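Local atomic coordinates of iron uptake protein A2 (Synechocystis sp., PDB entry 2VOZ), a protein that binds ferric iron and is probably a periplasmic substrate-binding component of an ABC transporter that imports it. Residues Asn170-Ala175 and Ser327-Tyr332; Gly255-His260 and Lys320-Asn325. All blocks are in the same frame, centred on the assembly; numbering follows the deposited sequence.

Overall arrangement
Following the chain from its N terminus, helix 168-181 supplies the first half of contact 1. The loop joining strands 245-248 and 261-268 then supplies Gly255-His260, which is met by Lys320-Asn325 in contact 2 after 59 intervening residues. Contact 1 closes just beyond, when helix 327-331 returns to helix 168-181, so contact 2 is nested inside the larger loop. Their centres lie about 14 Å apart and the two contacts touch: His260 packs on Ser172, Leu173 and Leu329, while Leu324 meets Leu329. In this periplasmic binding protein, the pair illustrates how a C-terminal segment can be tied both to helix 168-181 and to a loop leading into the mixed sheet.

Contact 1 (Asn170-Ala175 and Ser327-Tyr332); sequences NLSLTA and SNLGRY
The ring of Tyr332 receives the backbone O of Ala175 obliquely, 4.0 Å from Tyr332 CD2, while CG of the adjacent Arg331 lies over one face, offset toward the rim. Tyr332 OH in turn sits 3.2 Å above the guanidinium plane of Arg331, over its centre. With CG beside its own backbone N (chi1 -65°), the ring leads off from the interface, leaving Tyr332 CB to pack against Ala175 CB at 3.9 Å. The small methyl permits close approach elsewhere too: Ala175 CB comes to 3.2 Å from Leu329 O. This is a crossing of two helices, 168-181 and 327-331, whose local axes pass 8.0 Å apart at 101°; Tyr332 is the first residue beyond the second to leave helical geometry and is the N-cap residue of helix 333-342. Leu329 meets Ser172, its CB 3.9 Å from Ser172 OG and its CD2 against the backbone O of Ser172. No direct hydrogen bond joins the two segments, but one water donates to both Ser172 OG and Leu329 O, at 2.8 Å from each. Ser172 OG is also hydrogen-bonded to Asp87, and its side chain lies about 6 Å from that of the iron ligand Tyr169.

Contact 2 (Gly255-His260 and Lys320-Asn325); sequences GERGTH and KGDPLN
Arg257 grips the carboxylate of Asp322 side-on in a salt bridge, NE donating to OD2 at 2.9 Å and NH1 to OD1 at 2.8 Å. The bend at chi3 of Arg257 (58°) sets NE beside the acid, and OD2 lies in the guanidinium plane, although the two flat groups are turned 45° against each other. NH1 uses the syn lone pair of OD1, whose anti side is met by Leu324 N at 2.8 Å, making an Asx turn that helps fix the carboxylate. An alanine in place of Asp322 would probably leave the Arg257 guanidinium without its charge partner and freer to turn, and Leu324 N without this acceptor. Arg177 adds only a long, weak ion pair to OD2.

Among backbone bonds, Thr259 N donates to Lys320 O and Asp322 N to Thr259 O, each at 2.9 Å. Together they form a single beta bridge of Thr259 with Gly321, joining two otherwise irregular loops, one leading into strand 261-268 and the other toward helix 327-331. Gly258 fits closely here, since a CB on it would clash with Asp322 N.

Waters extend the polar network. One donates to Gly258 O and, at 2.6 Å, to Asp322 OD2; another links Thr259 OG1, itself hydrogen-bonded to Pro250 O, with Lys320 N.

Carbon atoms also pack on polar ones: Pro323 CD rests 3.4 Å from the backbone O of Arg257, and Leu324 CB lies at the guanidinium edge, 3.7 Å from Arg257 NH1.

Contact 1 (Asn170-Ala175 and Ser327-Tyr332)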
loop_
_atom_site.group_PDB
_atom_site.type_symbol
_atom_site.label_atom_id
_atom_site.label_comp_id
_atom_site.label_asym_id
_atom_site.label_seq_id
_atom_site.Cartn_x
_atom_site.Cartn_y
_atom_site.Cartn_z
ATOM N N ASN B 170 13.107 -2.522 26.421
ATOM C CA ASN B 170 14.001 -2.211 27.545
ATOM C C ASN B 170 13.424 -2.695 28.851
ATOM O O ASN B 170 14.139 -3.293 29.656
ATOM C CB ASN B 170 14.242 -0.707 27.631
ATOM C CG ASN B 170 15.179 -0.201 26.574
ATOM O OD1 ASN B 170 15.990 -0.956 25.991
ATOM N ND2 ASN B 170 15.058 1.093 26.288
ATOM N N LEU B 171 12.135 -2.418 29.078
ATOM C CA LEU B 171 11.460 -2.902 30.283
ATOM C C LEU B 171 11.672 -4.415 30.411
ATOM O O LEU B 171 12.007 -4.915 31.478
ATOM C CB LEU B 171 9.956 -2.606 30.213
ATOM C CG LEU B 171 9.562 -1.150 30.548
ATOM C CD1 LEU B 171 8.106 -0.850 30.180
ATOM C CD2 LEU B 171 9.819 -0.845 32.008
ATOM N N SER B 172 11.513 -5.128 29.298
ATOM C CA SER B 172 11.664 -6.576 29.346
ATOM C C SER B 172 13.106 -7.061 29.568
ATOM O O SER B 172 13.336 -8.057 30.304
ATOM C CB SER B 172 11.017 -7.215 28.099
ATOM O OG SER B 172 9.590 -7.064 28.198
ATOM N N LEU B 173 14.082 -6.377 28.966
ATOM C CA LEU B 173 15.469 -6.737 29.213
ATOM C C LEU B 173 15.814 -6.536 30.670
ATOM O O LEU B 173 16.409 -7.414 31.301
ATOM C CB LEU B 173 16.420 -5.961 28.331
ATOM C CG LEU B 173 17.904 -6.243 28.564
ATOM C CD1 LEU B 173 18.293 -7.706 28.364
ATOM C CD2 LEU B 173 18.744 -5.342 27.636
ATOM N N THR B 174 15.400 -5.409 31.227
ATOM C CA THR B 174 15.715 -5.172 32.631
ATOM C C THR B 174 14.980 -6.163 33.527
ATOM O O THR B 174 15.538 -6.663 34.501
ATOM C CB THR B 174 15.351 -3.760 33.014
ATOM O OG1 THR B 174 16.165 -2.812 32.278
ATOM C CG2 THR B 174 15.521 -3.529 34.522
ATOM N N ALA B 175 13.727 -6.451 33.173
ATOM C CA ALA B 175 12.920 -7.415 33.926
ATOM C C ALA B 175 13.618 -8.756 33.970
ATOM O O ALA B 175 13.621 -9.432 34.993
ATOM C CB ALA B 175 11.580 -7.552 33.250
ATOM N N SER B 327 7.494 -15.455 30.645
ATOM C CA SER B 327 6.498 -14.785 31.545
ATOM C C SER B 327 7.200 -13.913 32.610
ATOM O O SER B 327 6.577 -12.986 33.168
ATOM C CB SER B 327 5.549 -15.775 32.227
ATOM O OG SER B 327 6.251 -16.581 33.145
ATOM N N ASN B 328 8.486 -14.190 32.859
ATOM C CA ASN B 328 9.261 -13.410 33.830
ATOM C C ASN B 328 9.443 -11.971 33.346
ATOM O O ASN B 328 9.607 -11.046 34.142
ATOM C CB ASN B 328 10.642 -14.035 34.030
ATOM C CG ASN B 328 10.594 -15.203 34.969
ATOM O OD1 ASN B 328 10.374 -15.027 36.183
ATOM N ND2 ASN B 328 10.722 -16.413 34.418
ATOM N N LEU B 329 9.419 -11.794 32.022
ATOM C CA LEU B 329 9.621 -10.478 31.456
ATOM C C LEU B 329 8.498 -9.516 31.819
ATOM O O LEU B 329 8.727 -8.306 32.067
ATOM C CB LEU B 329 9.797 -10.543 29.915
ATOM C CG LEU B 329 10.806 -11.558 29.351
ATOM C CD1 LEU B 329 11.123 -11.262 27.866
ATOM C CD2 LEU B 329 12.047 -11.671 30.158
ATOM N N GLY B 330 7.271 -10.030 31.812
ATOM C CA GLY B 330 6.129 -9.270 32.335
ATOM C C GLY B 330 6.058 -9.227 33.854
ATOM O O GLY B 330 5.748 -8.181 34.435
ATOM N N ARG B 331 6.351 -10.348 34.492
ATOM C CA ARG B 331 6.246 -10.441 35.962
ATOM C C ARG B 331 6.993 -9.286 36.641
ATOM O O ARG B 331 6.486 -8.703 37.597
ATOM C CB ARG B 331 6.786 -11.789 36.443
ATOM C CG ARG B 331 6.779 -11.936 37.967
ATOM C CD ARG B 331 7.384 -13.288 38.393
ATOM N NE ARG B 331 7.605 -13.321 39.841
ATOM C CZ ARG B 331 8.197 -14.319 40.492
ATOM N NH1 ARG B 331 8.655 -15.384 39.831
ATOM N NH2 ARG B 331 8.351 -14.245 41.812
ATOM N N TYR B 332 8.215 -8.996 36.174
ATOM C CA TYR B 332 9.013 -7.959 36.790
ATOM C C TYR B 332 8.976 -6.649 36.035
ATOM O O TYR B 332 9.860 -5.795 36.239
ATOM C CB TYR B 332 10.454 -8.404 36.921
ATOM C CG TYR B 332 10.621 -9.566 37.845
ATOM C CD1 TYR B 332 10.630 -9.370 39.226
ATOM C CD2 TYR B 332 10.756 -10.853 37.351
ATOM C CE1 TYR B 332 10.774 -10.453 40.118
ATOM C CE2 TYR B 332 10.894 -11.939 38.215
ATOM C CZ TYR B 332 10.933 -11.725 39.584
ATOM O OH TYR B 332 11.082 -12.821 40.406
HETATM O O HOH W 1 8.233 -6.052 30.474
#

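Contact 2 (Gly255-His260 and Lys320-Asn325)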
loop_
_atom_site.group_PDB
_atom_site.type_symbol
_atom_site.label_atom_id
_atom_site.label_comp_id
_atom_site.label_asym_id
_atom_site.label_seq_id
_atom_site.Cartn_x
_atom_site.Cartn_y
_atom_site.Cartn_z
ATOM N N GLY B 255 29.360 -20.520 30.933
ATOM C CA GLY B 255 28.734 -20.136 32.183
ATOM C C GLY B 255 27.776 -18.974 32.087
ATOM O O GLY B 255 27.218 -18.574 33.091
ATOM N N GLU B 256 27.599 -18.386 30.905
ATOM C CA GLU B 256 26.546 -17.382 30.757
ATOM C C GLU B 256 25.290 -18.106 30.274
ATOM O O GLU B 256 25.374 -19.231 29.764
ATOM C CB GLU B 256 26.937 -16.256 29.787
ATOM C CG GLU B 256 28.231 -15.526 30.167
ATOM C CD GLU B 256 28.147 -14.824 31.520
ATOM O OE1 GLU B 256 29.221 -14.585 32.124
ATOM O OE2 GLU B 256 27.023 -14.510 31.988
ATOM N N ARG B 257 24.142 -17.464 30.457
ATOM C CA ARG B 257 22.835 -18.106 30.281
ATOM C C ARG B 257 22.370 -18.203 28.838
ATOM O O ARG B 257 21.632 -19.116 28.491
ATOM C CB ARG B 257 21.774 -17.323 31.056
ATOM C CG ARG B 257 21.982 -17.305 32.589
ATOM C CD ARG B 257 20.944 -16.376 33.214
ATOM N NE ARG B 257 19.587 -16.805 32.872
ATOM C CZ ARG B 257 18.864 -17.681 33.568
ATOM N NH1 ARG B 257 17.646 -18.020 33.142
ATOM N NH2 ARG B 257 19.364 -18.244 34.672
ATOM N N GLY B 258 22.729 -17.213 28.031
ATOM C CA GLY B 258 22.208 -17.128 26.655
ATOM C C GLY B 258 21.768 -15.696 26.412
ATOM O O GLY B 258 21.580 -14.916 27.346
ATOM N N THR B 259 21.558 -15.369 25.141
ATOM C CA THR B 259 21.155 -14.028 24.773
ATOM C C THR B 259 19.706 -13.801 25.265
ATOM O O THR B 259 18.885 -14.696 25.245
ATOM C CB THR B 259 21.170 -13.949 23.228
ATOM O OG1 THR B 259 22.508 -14.220 22.754
ATOM C CG2 THR B 259 20.675 -12.566 22.748
ATOM N N HIS B 260 19.374 -12.566 25.591
ATOM C CA HIS B 260 18.010 -12.277 26.014
ATOM C C HIS B 260 17.103 -12.440 24.789
ATOM O O HIS B 260 17.359 -11.853 23.757
ATOM C CB HIS B 260 17.939 -10.844 26.524
ATOM C CG HIS B 260 16.544 -10.356 26.758
ATOM N ND1 HIS B 260 15.828 -10.691 27.884
ATOM C CD2 HIS B 260 15.747 -9.539 26.030
ATOM C CE1 HIS B 260 14.641 -10.107 27.831
ATOM N NE2 HIS B 260 14.567 -9.400 26.715
ATOM N N LYS B 320 21.372 -18.620 20.566
ATOM C CA LYS B 320 21.465 -19.380 21.836
ATOM C C LYS B 320 20.750 -18.591 22.897
ATOM O O LYS B 320 21.351 -17.761 23.562
ATOM C CB LYS B 320 22.923 -19.618 22.245
ATOM C CG LYS B 320 23.691 -20.469 21.255
ATOM C CD LYS B 320 25.182 -20.443 21.572
ATOM C CE LYS B 320 25.938 -19.500 20.664
ATOM N NZ LYS B 320 26.097 -20.076 19.284
ATOM N N GLY B 321 19.455 -18.831 23.034
ATOM C CA GLY B 321 18.650 -17.994 23.919
ATOM C C GLY B 321 18.724 -18.399 25.365
ATOM O O GLY B 321 18.850 -19.574 25.671
ATOM N N ASP B 322 18.614 -17.415 26.243
ATOM C CA ASP B 322 18.401 -17.646 27.662
ATOM C C ASP B 322 17.145 -18.511 27.843
ATOM O O ASP B 322 16.099 -18.216 27.237
ATOM C CB ASP B 322 18.241 -16.272 28.324
ATOM C CG ASP B 322 18.220 -16.333 29.845
ATOM O OD1 ASP B 322 17.681 -17.289 30.430
ATOM O OD2 ASP B 322 18.757 -15.384 30.460
ATOM N N PRO B 323 17.254 -19.610 28.635
ATOM C CA PRO B 323 16.111 -20.519 28.885
ATOM C C PRO B 323 15.049 -19.958 29.854
ATOM O O PRO B 323 14.034 -20.613 30.079
ATOM C CB PRO B 323 16.784 -21.767 29.461
ATOM C CG PRO B 323 17.971 -21.227 30.210
ATOM C CD PRO B 323 18.479 -20.076 29.322
ATOM N N LEU B 324 15.237 -18.734 30.356
ATOM C CA LEU B 324 14.261 -18.091 31.275
ATOM C C LEU B 324 12.847 -18.128 30.717
ATOM O O LEU B 324 12.641 -17.831 29.536
ATOM C CB LEU B 324 14.669 -16.639 31.534
ATOM C CG LEU B 324 13.818 -15.805 32.442
ATOM C CD1 LEU B 324 14.110 -16.302 33.881
ATOM C CD2 LEU B 324 14.163 -14.337 32.334
ATOM N N ASN B 325 11.855 -18.489 31.525
ATOM C CA ASN B 325 10.494 -18.477 30.964
ATOM C C ASN B 325 10.149 -17.017 30.689
ATOM O O ASN B 325 10.351 -16.152 31.539
ATOM C CB ASN B 325 9.478 -19.143 31.906
ATOM C CG ASN B 325 8.095 -19.204 31.307
ATOM O OD1 ASN B 325 7.366 -18.199 31.324
ATOM N ND2 ASN B 325 7.726 -20.364 30.746
HETATM O O HOH W 2 20.684 -13.743 29.699
HETATM O O HOH W 3 22.619 -16.173 20.704
HETATM O O HOH W 4 16.794 -13.057 29.356
#